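Local coordinates for Co-chaperone DjlA N-terminal domain-containing protein (Porphyromonas gingivalis, PDB 2H5N), which is of unknown function but binds magnesium and has an all-helical fold of the TerB (tellurite resistance) family, at residues Thr44-Phe47 and Met48-Gly51; Asp100-Asp103 and Asn104-Ala107; Ala107-Thr110 and Leu111-Leu115; Thr120-Val123 and Met124-Ile127. One frame throughout, in Å; residues are numbered along the deposited sequence.

Contact 1: Thr44-Phe47 and Met48-Gly51; sequences TREF and MRFG
Phe-47 and Phe-50 meet because their first torsions differ: CG of Phe-47 is anti to the backbone N (chi1 -170°), whereas CG of Phe-50 lies beside the N and opposite its carbonyl carbon. The two side chains cross roughly at a right angle, and CD1 of Phe-47 comes 3.9 Å from CD2 of Phe-50. The rings form an oblique arrangement, with centroids 6.0 Å apart and planes at 49°. At the edge of the Phe-50 ring, near its plane, sits the carbonyl oxygen of Phe-47, 3.4 Å from Phe-50 CD2. Phe-13, Tyr-86 and Tyr-90 each make edge-to-face pairs with Phe-50, while Ile-21, Ile-22 and Leu-60 pack on Phe-47.

A different set of side chains is polar. Glu-46 bends at chi2 and runs alongside Arg-49, which points the same way. OE1 of Glu-46 lies 3.8 Å from NE of Arg-49, a long salt bridge in which the oxygen stands well out of the guanidinium plane, so the attraction is one of charge without a directed N-H. The other oxygen, OE2 of Glu-46, is 3.5 Å from NE of Arg-45, and the three residues form a salt-bridge network.

The backbone bonds here reach three residues back: Met-48 N donates to Arg-45 O at 3.3 Å and Arg-49 N to Glu-46 O at 3.0 Å. Such i to i+3 bonds, followed by Gly-51 with a positive phi of 102°, are characteristic of the C-terminal end of a helix, here helix 37-47 as it turns toward helix 54-64.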
loop_
_atom_site.group_PDB
_atom_site.type_symbol
_atom_site.label_atom_id
_atom_site.label_comp_id
_atom_site.label_asym_id
_atom_site.label_seq_id
_atom_site.Cartn_x
_atom_site.Cartn_y
_atom_site.Cartn_z
ATOM N N THR A 44 -3.535 16.694 2.475
ATOM C CA THR A 44 -3.223 17.618 1.402
ATOM C C THR A 44 -3.599 19.068 1.749
ATOM O O THR A 44 -2.879 19.972 1.394
ATOM C CB THR A 44 -3.846 17.183 0.082
ATOM O OG1 THR A 44 -5.228 16.923 0.292
ATOM C CG2 THR A 44 -3.154 15.882 -0.440
ATOM N N ARG A 45 -4.721 19.281 2.434
ATOM C CA ARG A 45 -5.163 20.654 2.783
ATOM C C ARG A 45 -4.119 21.318 3.698
ATOM O O ARG A 45 -3.650 22.412 3.413
ATOM C CB ARG A 45 -6.537 20.633 3.446
ATOM C CG ARG A 45 -7.140 21.996 3.712
ATOM C CD ARG A 45 -8.510 21.833 4.360
ATOM N NE ARG A 45 -8.412 21.387 5.756
ATOM C CZ ARG A 45 -8.906 20.242 6.250
ATOM N NH1 ARG A 45 -9.567 19.373 5.471
ATOM N NH2 ARG A 45 -8.740 19.969 7.545
ATOM N N GLU A 46 -3.709 20.620 4.758
ATOM C CA GLU A 46 -2.766 21.186 5.710
ATOM C C GLU A 46 -1.329 21.313 5.204
ATOM O O GLU A 46 -0.573 22.130 5.725
ATOM C CB GLU A 46 -2.829 20.427 7.043
ATOM C CG GLU A 46 -4.218 20.505 7.718
ATOM C CD GLU A 46 -4.607 21.937 8.102
ATOM O OE1 GLU A 46 -3.782 22.615 8.722
ATOM O OE2 GLU A 46 -5.727 22.381 7.780
ATOM N N PHE A 47 -0.957 20.512 4.192
ATOM C CA PHE A 47 0.344 20.627 3.509
ATOM C C PHE A 47 0.560 22.039 2.917
ATOM O O PHE A 47 1.680 22.546 2.883
ATOM C CB PHE A 47 0.476 19.557 2.412
ATOM C CG PHE A 47 1.853 19.434 1.824
ATOM C CD1 PHE A 47 2.987 19.348 2.643
ATOM C CD2 PHE A 47 2.023 19.318 0.445
ATOM C CE1 PHE A 47 4.265 19.202 2.098
ATOM C CE2 PHE A 47 3.322 19.147 -0.117
ATOM C CZ PHE A 47 4.437 19.091 0.719
ATOM N N MET A 48 -0.518 22.665 2.461
ATOM C CA MET A 48 -0.444 24.017 1.958
ATOM C C MET A 48 0.081 25.008 3.006
ATOM O O MET A 48 0.710 26.010 2.648
ATOM C CB MET A 48 -1.819 24.432 1.508
ATOM C CG MET A 48 -2.408 23.382 0.638
ATOM S SD MET A 48 -2.373 24.067 -0.973
ATOM C CE MET A 48 -3.959 24.881 -0.850
ATOM N N ARG A 49 -0.138 24.717 4.289
ATOM C CA ARG A 49 0.319 25.624 5.349
ATOM C C ARG A 49 1.829 25.708 5.377
ATOM O O ARG A 49 2.389 26.572 6.040
ATOM C CB ARG A 49 -0.193 25.195 6.709
ATOM C CG ARG A 49 -1.692 25.228 6.816
ATOM C CD ARG A 49 -2.098 26.235 7.791
ATOM N NE ARG A 49 -3.546 26.283 7.908
ATOM C CZ ARG A 49 -4.199 27.246 8.545
ATOM N NH1 ARG A 49 -5.523 27.209 8.598
ATOM N NH2 ARG A 49 -3.531 28.244 9.121
ATOM N N PHE A 50 2.475 24.820 4.631
ATOM C CA PHE A 50 3.946 24.796 4.508
ATOM C C PHE A 50 4.492 25.787 3.493
ATOM O O PHE A 50 5.715 25.887 3.312
ATOM C CB PHE A 50 4.444 23.385 4.223
ATOM C CG PHE A 50 4.451 22.508 5.441
ATOM C CD1 PHE A 50 5.523 22.529 6.313
ATOM C CD2 PHE A 50 3.374 21.677 5.724
ATOM C CE1 PHE A 50 5.545 21.702 7.440
ATOM C CE2 PHE A 50 3.368 20.865 6.846
ATOM C CZ PHE A 50 4.449 20.879 7.717
ATOM N N GLY A 51 3.578 26.477 2.815
ATOM C CA GLY A 51 3.903 27.655 2.046
ATOM C C GLY A 51 3.988 27.461 0.562
ATOM O O GLY A 51 4.768 28.126 -0.114
#

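Contact 2: Asp100-Asp103 and Asn104-Ala107; sequences DIDD and NELA
Asp-102 and Glu-105 meet at the start of helix 103-116, where the Asp-102 carboxylate serves as N-cap. The tight part is polar: OD1 of Asp-102 accepts from Glu-105 N at 3.0 Å in an almost straight bond (178°), met nearly along the C-O direction, and takes a weak second bond from Asn-104 N. With chi1 at 73°, CG of Asp-102 sits between its own N and carbonyl carbon, which brings OD1 to the amides of Asn-104 and Glu-105. Leu-106 N adds a bond to Asp-102 O at 2.9 Å. Close apolar contact accompanies the cap on the Ile-101 side, where CG1 of Ile-101 lies 3.4 Å from CB of Glu-105.

The outer side is looser. Asp-103 is exposed, its CB directed away from 104-107 overall, and CB of Leu-106, also exposed, stays 4.3 Å from Ile-101 CG2.

At the cap itself the two acids crowd: OD2 of Asp-102 is 3.1 Å from OE2 of Glu-105, their carboxylate planes 40° apart. Such closeness of like charges would probably raise the pKa of one of them; the helix N-terminus and the capped amides should ease the negative charge, and the magnesium ion, about 8 Å from the Glu-105 side chain, may add a weaker effect.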
loop_
_atom_site.group_PDB
_atom_site.type_symbol
_atom_site.label_atom_id
_atom_site.label_comp_id
_atom_site.label_asym_id
_atom_site.label_seq_id
_atom_site.Cartn_x
_atom_site.Cartn_y
_atom_site.Cartn_z
ATOM N N ASP A 100 -9.541 14.684 18.645
ATOM C CA ASP A 100 -9.176 13.461 19.360
ATOM C C ASP A 100 -8.417 12.477 18.464
ATOM O O ASP A 100 -8.665 12.374 17.271
ATOM C CB ASP A 100 -10.406 12.800 19.990
ATOM C CG ASP A 100 -10.938 13.582 21.189
ATOM O OD1 ASP A 100 -10.136 14.259 21.876
ATOM O OD2 ASP A 100 -12.159 13.519 21.448
ATOM N N ILE A 101 -7.481 11.758 19.070
ATOM C CA ILE A 101 -6.748 10.746 18.370
ATOM C C ILE A 101 -6.834 9.440 19.182
ATOM O O ILE A 101 -6.706 9.459 20.412
ATOM C CB ILE A 101 -5.301 11.267 18.101
ATOM C CG1 ILE A 101 -4.605 10.476 16.988
ATOM C CG2 ILE A 101 -4.493 11.358 19.394
ATOM C CD1 ILE A 101 -3.140 10.974 16.670
ATOM N N ASP A 102 -7.103 8.315 18.523
ATOM C CA ASP A 102 -7.133 7.055 19.262
ATOM C C ASP A 102 -5.724 6.558 19.517
ATOM O O ASP A 102 -4.770 7.106 18.953
ATOM C CB ASP A 102 -8.069 5.989 18.639
ATOM C CG ASP A 102 -7.528 5.365 17.359
ATOM O OD1 ASP A 102 -6.308 5.150 17.225
ATOM O OD2 ASP A 102 -8.362 5.045 16.480
ATOM N N ASP A 103 -5.602 5.535 20.374
ATOM C CA ASP A 103 -4.319 5.063 20.899
ATOM C C ASP A 103 -3.388 4.468 19.838
ATOM O O ASP A 103 -2.160 4.536 19.978
ATOM C CB ASP A 103 -4.526 4.004 21.979
ATOM C CG ASP A 103 -5.423 4.467 23.096
ATOM O OD1 ASP A 103 -5.192 5.533 23.695
ATOM O OD2 ASP A 103 -6.380 3.738 23.385
ATOM N N ASN A 104 -3.985 3.870 18.808
ATOM C CA ASN A 104 -3.222 3.236 17.730
ATOM C C ASN A 104 -2.600 4.281 16.832
ATOM O O ASN A 104 -1.427 4.167 16.477
ATOM C CB ASN A 104 -4.101 2.271 16.935
ATOM C CG ASN A 104 -4.812 1.268 17.832
ATOM O OD1 ASN A 104 -4.181 0.626 18.692
ATOM N ND2 ASN A 104 -6.129 1.130 17.648
ATOM N N GLU A 105 -3.401 5.287 16.489
ATOM C CA GLU A 105 -2.980 6.488 15.778
ATOM C C GLU A 105 -1.924 7.277 16.537
ATOM O O GLU A 105 -0.946 7.723 15.956
ATOM C CB GLU A 105 -4.192 7.384 15.524
ATOM C CG GLU A 105 -4.864 7.061 14.252
ATOM C CD GLU A 105 -6.380 6.952 14.359
ATOM O OE1 GLU A 105 -7.035 7.881 14.901
ATOM O OE2 GLU A 105 -6.902 5.914 13.870
ATOM N N LEU A 106 -2.126 7.430 17.838
ATOM C CA LEU A 106 -1.170 8.074 18.703
ATOM C C LEU A 106 0.151 7.320 18.673
ATOM O O LEU A 106 1.206 7.949 18.587
ATOM C CB LEU A 106 -1.704 8.203 20.138
ATOM C CG LEU A 106 -0.702 8.706 21.202
ATOM C CD1 LEU A 106 -0.087 10.078 20.845
ATOM C CD2 LEU A 106 -1.354 8.733 22.601
ATOM N N ALA A 107 0.088 5.990 18.714
ATOM C CA ALA A 107 1.292 5.186 18.630
ATOM C C ALA A 107 2.035 5.363 17.312
ATOM O O ALA A 107 3.261 5.371 17.290
ATOM C CB ALA A 107 0.987 3.673 18.904
#

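Contact 3: Ala107-Thr110 and Leu111-Leu115; sequences ALWT and LISTL
Trp-109 carries the flat group of this contact, and its indole is approached obliquely by the hydroxyl of Ser-113, with OG 3.6 Å from CD1 of Trp-109. Elsewhere around the indole, Leu-91 of helix 81-94, Ile-101 and Met-121 pack against it, and its NE1 makes a weak hydrogen bond to Ala-88 O. The carbonyl of Trp-109 is a second flat group, gripped on opposite faces of its plane: Ser-113 OG donates at 2.9 Å from 35° out of that plane, and Ser-113 N at 3.1 Å from a lesser tilt. OG reaches back because it stands anti to the carbonyl carbon of its own residue (chi1 -65°).

These residues run through the middle and later part of helix 103-116 in the all-helical TerB fold, and the i to i+4 backbone ladder is regular, as in Ile-112 N to Leu-108 O at 3.1 Å with an N-H...O angle of 171°. The next residue after Ser-113, Thr-114, repeats the serine arrangement, its OG1 donating to Thr-110 O at 3.0 Å alongside the bond from Thr-114 N to the same oxygen at 2.8 Å. The hydroxyl of Thr-110 is itself paired with Leu-106 O. On the side facing the third subunit, Leu-108 packs on Leu-108 of that neighbouring subunit, and Thr-114 on its Ser-27.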
loop_
_atom_site.group_PDB
_atom_site.type_symbol
_atom_site.label_atom_id
_atom_site.label_comp_id
_atom_site.label_asym_id
_atom_site.label_seq_id
_atom_site.Cartn_x
_atom_site.Cartn_y
_atom_site.Cartn_z
ATOM N N ALA A 107 0.088 5.990 18.714
ATOM C CA ALA A 107 1.292 5.186 18.630
ATOM C C ALA A 107 2.035 5.363 17.312
ATOM O O ALA A 107 3.261 5.371 17.290
ATOM C CB ALA A 107 0.987 3.673 18.904
ATOM N N LEU A 108 1.299 5.471 16.207
ATOM C CA LEU A 108 1.927 5.624 14.898
ATOM C C LEU A 108 2.613 6.976 14.751
ATOM O O LEU A 108 3.725 7.078 14.182
ATOM C CB LEU A 108 0.921 5.450 13.772
ATOM C CG LEU A 108 0.425 4.030 13.508
ATOM C CD1 LEU A 108 -0.789 4.074 12.560
ATOM C CD2 LEU A 108 1.548 3.186 12.951
ATOM N N TRP A 109 1.929 7.999 15.249
ATOM C CA TRP A 109 2.450 9.349 15.318
ATOM C C TRP A 109 3.656 9.377 16.270
ATOM O O TRP A 109 4.673 9.933 15.930
ATOM C CB TRP A 109 1.304 10.317 15.709
ATOM C CG TRP A 109 1.702 11.734 15.934
ATOM C CD1 TRP A 109 2.637 12.442 15.230
ATOM C CD2 TRP A 109 1.135 12.659 16.891
ATOM N NE1 TRP A 109 2.711 13.729 15.710
ATOM C CE2 TRP A 109 1.805 13.888 16.726
ATOM C CE3 TRP A 109 0.152 12.552 17.894
ATOM C CZ2 TRP A 109 1.539 15.001 17.524
ATOM C CZ3 TRP A 109 -0.113 13.662 18.691
ATOM C CH2 TRP A 109 0.554 14.878 18.482
ATOM N N THR A 110 3.608 8.665 17.397
ATOM C CA THR A 110 4.761 8.655 18.300
ATOM C C THR A 110 5.944 7.984 17.620
ATOM O O THR A 110 7.085 8.523 17.658
ATOM C CB THR A 110 4.464 7.928 19.606
ATOM O OG1 THR A 110 3.432 8.605 20.306
ATOM C CG2 THR A 110 5.649 7.921 20.459
ATOM N N LEU A 111 5.697 6.836 16.971
ATOM C CA LEU A 111 6.825 6.113 16.335
ATOM C C LEU A 111 7.537 6.927 15.257
ATOM O O LEU A 111 8.763 7.007 15.275
ATOM C CB LEU A 111 6.414 4.716 15.835
ATOM C CG LEU A 111 7.445 3.889 15.048
ATOM C CD1 LEU A 111 8.679 3.515 15.899
ATOM C CD2 LEU A 111 6.764 2.617 14.466
ATOM N N ILE A 112 6.776 7.547 14.336
ATOM C CA ILE A 112 7.375 8.367 13.260
ATOM C C ILE A 112 8.115 9.566 13.821
ATOM O O ILE A 112 9.214 9.893 13.386
ATOM C CB ILE A 112 6.343 8.786 12.174
ATOM C CG1 ILE A 112 7.027 9.333 10.907
ATOM C CG2 ILE A 112 5.399 9.815 12.704
ATOM C CD1 ILE A 112 6.303 8.975 9.583
ATOM N N SER A 113 7.521 10.217 14.817
ATOM C CA SER A 113 8.190 11.302 15.520
ATOM C C SER A 113 9.522 10.851 16.125
ATOM O O SER A 113 10.518 11.556 15.992
ATOM C CB SER A 113 7.264 11.842 16.605
ATOM O OG SER A 113 6.134 12.430 15.995
ATOM N N THR A 114 9.533 9.685 16.790
ATOM C CA THR A 114 10.769 9.155 17.368
ATOM C C THR A 114 11.845 9.007 16.265
ATOM O O THR A 114 12.970 9.484 16.431
ATOM C CB THR A 114 10.550 7.807 18.106
ATOM O OG1 THR A 114 9.597 8.000 19.160
ATOM C CG2 THR A 114 11.892 7.250 18.713
ATOM N N LEU A 115 11.477 8.397 15.136
ATOM C CA LEU A 115 12.429 8.073 14.089
ATOM C C LEU A 115 12.996 9.325 13.417
ATOM O O LEU A 115 14.172 9.346 13.051
ATOM C CB LEU A 115 11.870 7.079 13.050
ATOM C CG LEU A 115 11.565 5.605 13.393
ATOM C CD1 LEU A 115 11.880 4.683 12.216
ATOM C CD2 LEU A 115 12.252 5.067 14.641
#

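Contact 4: Thr120-Val123 and Met124-Ile127; sequences TMTV and MEAI
Thr-122 and Glu-125 exchange bonds in both directions, each side chain accepting from the other's backbone N, and this reciprocity is the distinctive feature here. It is a capping box, opening helix 123-130 with Thr-122 as N-cap. OG1 of Thr-122 accepts from Glu-125 N at 3.2 Å along an almost straight path (174°); in return, OE1 of Glu-125 accepts from Thr-122 N at 3.2 Å, approached from above the carboxylate plane, 39° out of it. Torsions set up both halves: chi1 of 70° puts OG1 of Thr-122 between its own N and carbonyl carbon, where it meets the amide of Glu-125, while Glu-125 is extended beyond CG and reaches back to the Thr-122 amide, crossing the threonine side chain at an angle.

The backbone joins in through Ala-126 N, which donates to Thr-122 O at 3.0 Å, so Thr-122 is held through its N, hydroxyl and carbonyl together.

Apolar contacts flank the cap. Met-121 bends at chi3, and its SD lies 3.6 Å from CA of Ala-126; Trp-109 of helix 103-116 touches Ala-126, and Ala-88 of helix 81-94 touches the methionine, so the cap sits where the last helix meets its two predecessors. On the other flank, Val-123 and Ile-127 lie alongside each other and point the same way, one turn apart. Their branches meet where CG2 of Val-123 approaches CD1 of Ile-127 to 3.9 Å.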
loop_
_atom_site.group_PDB
_atom_site.type_symbol
_atom_site.label_atom_id
_atom_site.label_comp_id
_atom_site.label_asym_id
_atom_site.label_seq_id
_atom_site.Cartn_x
_atom_site.Cartn_y
_atom_site.Cartn_z
ATOM N N THR A 120 7.787 15.427 21.227
ATOM C CA THR A 120 6.501 14.861 21.620
ATOM C C THR A 120 5.596 16.012 22.030
ATOM O O THR A 120 6.057 17.007 22.600
ATOM C CB THR A 120 6.598 13.749 22.745
ATOM O OG1 THR A 120 6.403 14.314 24.050
ATOM C CG2 THR A 120 7.896 13.009 22.705
ATOM N N MET A 121 4.320 15.893 21.682
ATOM C CA MET A 121 3.297 16.856 22.053
ATOM C C MET A 121 1.947 16.124 22.125
ATOM O O MET A 121 1.781 15.022 21.586
ATOM C CB MET A 121 3.241 18.027 21.049
ATOM C CG MET A 121 2.959 17.614 19.612
ATOM S SD MET A 121 2.893 18.904 18.340
ATOM C CE MET A 121 4.607 19.270 18.125
ATOM N N THR A 122 0.987 16.726 22.813
ATOM C CA THR A 122 -0.399 16.234 22.766
ATOM C C THR A 122 -1.036 16.682 21.456
ATOM O O THR A 122 -0.529 17.579 20.779
ATOM C CB THR A 122 -1.244 16.769 23.912
ATOM O OG1 THR A 122 -1.466 18.162 23.706
ATOM C CG2 THR A 122 -0.528 16.571 25.238
ATOM N N VAL A 123 -2.169 16.060 21.139
ATOM C CA VAL A 123 -2.869 16.307 19.900
ATOM C C VAL A 123 -3.461 17.733 19.935
ATOM O O VAL A 123 -3.557 18.397 18.892
ATOM C CB VAL A 123 -3.893 15.163 19.616
ATOM C CG1 VAL A 123 -4.890 14.984 20.786
ATOM C CG2 VAL A 123 -4.603 15.365 18.281
ATOM N N MET A 124 -3.822 18.197 21.145
ATOM C CA MET A 124 -4.254 19.574 21.377
ATOM C C MET A 124 -3.169 20.576 20.968
ATOM O O MET A 124 -3.459 21.515 20.216
ATOM C CB MET A 124 -4.657 19.782 22.844
ATOM C CG MET A 124 -5.006 21.236 23.233
ATOM S SD MET A 124 -5.949 21.422 24.771
ATOM C CE MET A 124 -7.598 20.859 24.313
ATOM N N GLU A 125 -1.947 20.383 21.476
ATOM C CA GLU A 125 -0.781 21.215 21.118
ATOM C C GLU A 125 -0.450 21.143 19.624
ATOM O O GLU A 125 -0.046 22.143 19.036
ATOM C CB GLU A 125 0.459 20.819 21.926
ATOM C CG GLU A 125 0.488 21.377 23.349
ATOM C CD GLU A 125 1.420 20.583 24.279
ATOM O OE1 GLU A 125 1.988 19.542 23.867
ATOM O OE2 GLU A 125 1.568 21.007 25.446
ATOM N N ALA A 126 -0.598 19.960 19.037
ATOM C CA ALA A 126 -0.511 19.790 17.583
ATOM C C ALA A 126 -1.503 20.661 16.816
ATOM O O ALA A 126 -1.112 21.357 15.882
ATOM C CB ALA A 126 -0.707 18.356 17.201
ATOM N N ILE A 127 -2.779 20.584 17.211
ATOM C CA ILE A 127 -3.880 21.284 16.532
ATOM C C ILE A 127 -3.740 22.816 16.627
ATOM O O ILE A 127 -4.134 23.548 15.697
ATOM C CB ILE A 127 -5.268 20.798 17.083
ATOM C CG1 ILE A 127 -5.529 19.343 16.661
ATOM C CG2 ILE A 127 -6.435 21.748 16.647
ATOM C CD1 ILE A 127 -6.599 18.630 17.436
#

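How the contacts relate
Contacts 2, 3 and 4 form one connected region, while contact 1 stands apart, its centre about 21 Å from that of contact 3 on the opposite side of the chain's centre. Contacts 2 and 3 share Ala-107 on helix 103-116, and both touch the third subunit. Trp-109 joins contact 3 to contact 4: its CH2 lies 3.3 Å from Met-121 O. Ile-101 of contact 2 touches both others, CD1 at 3.9 Å from Trp-109 CE3 and CG2 at 3.9 Å from Val-123 CB. The magnesium site, formed by Val-29, Asp-32 and Lys-34, lies beside contacts 2 and 3; the Leu-108 side chain is about 7 Å from the ion. Contact 4 lies away from it.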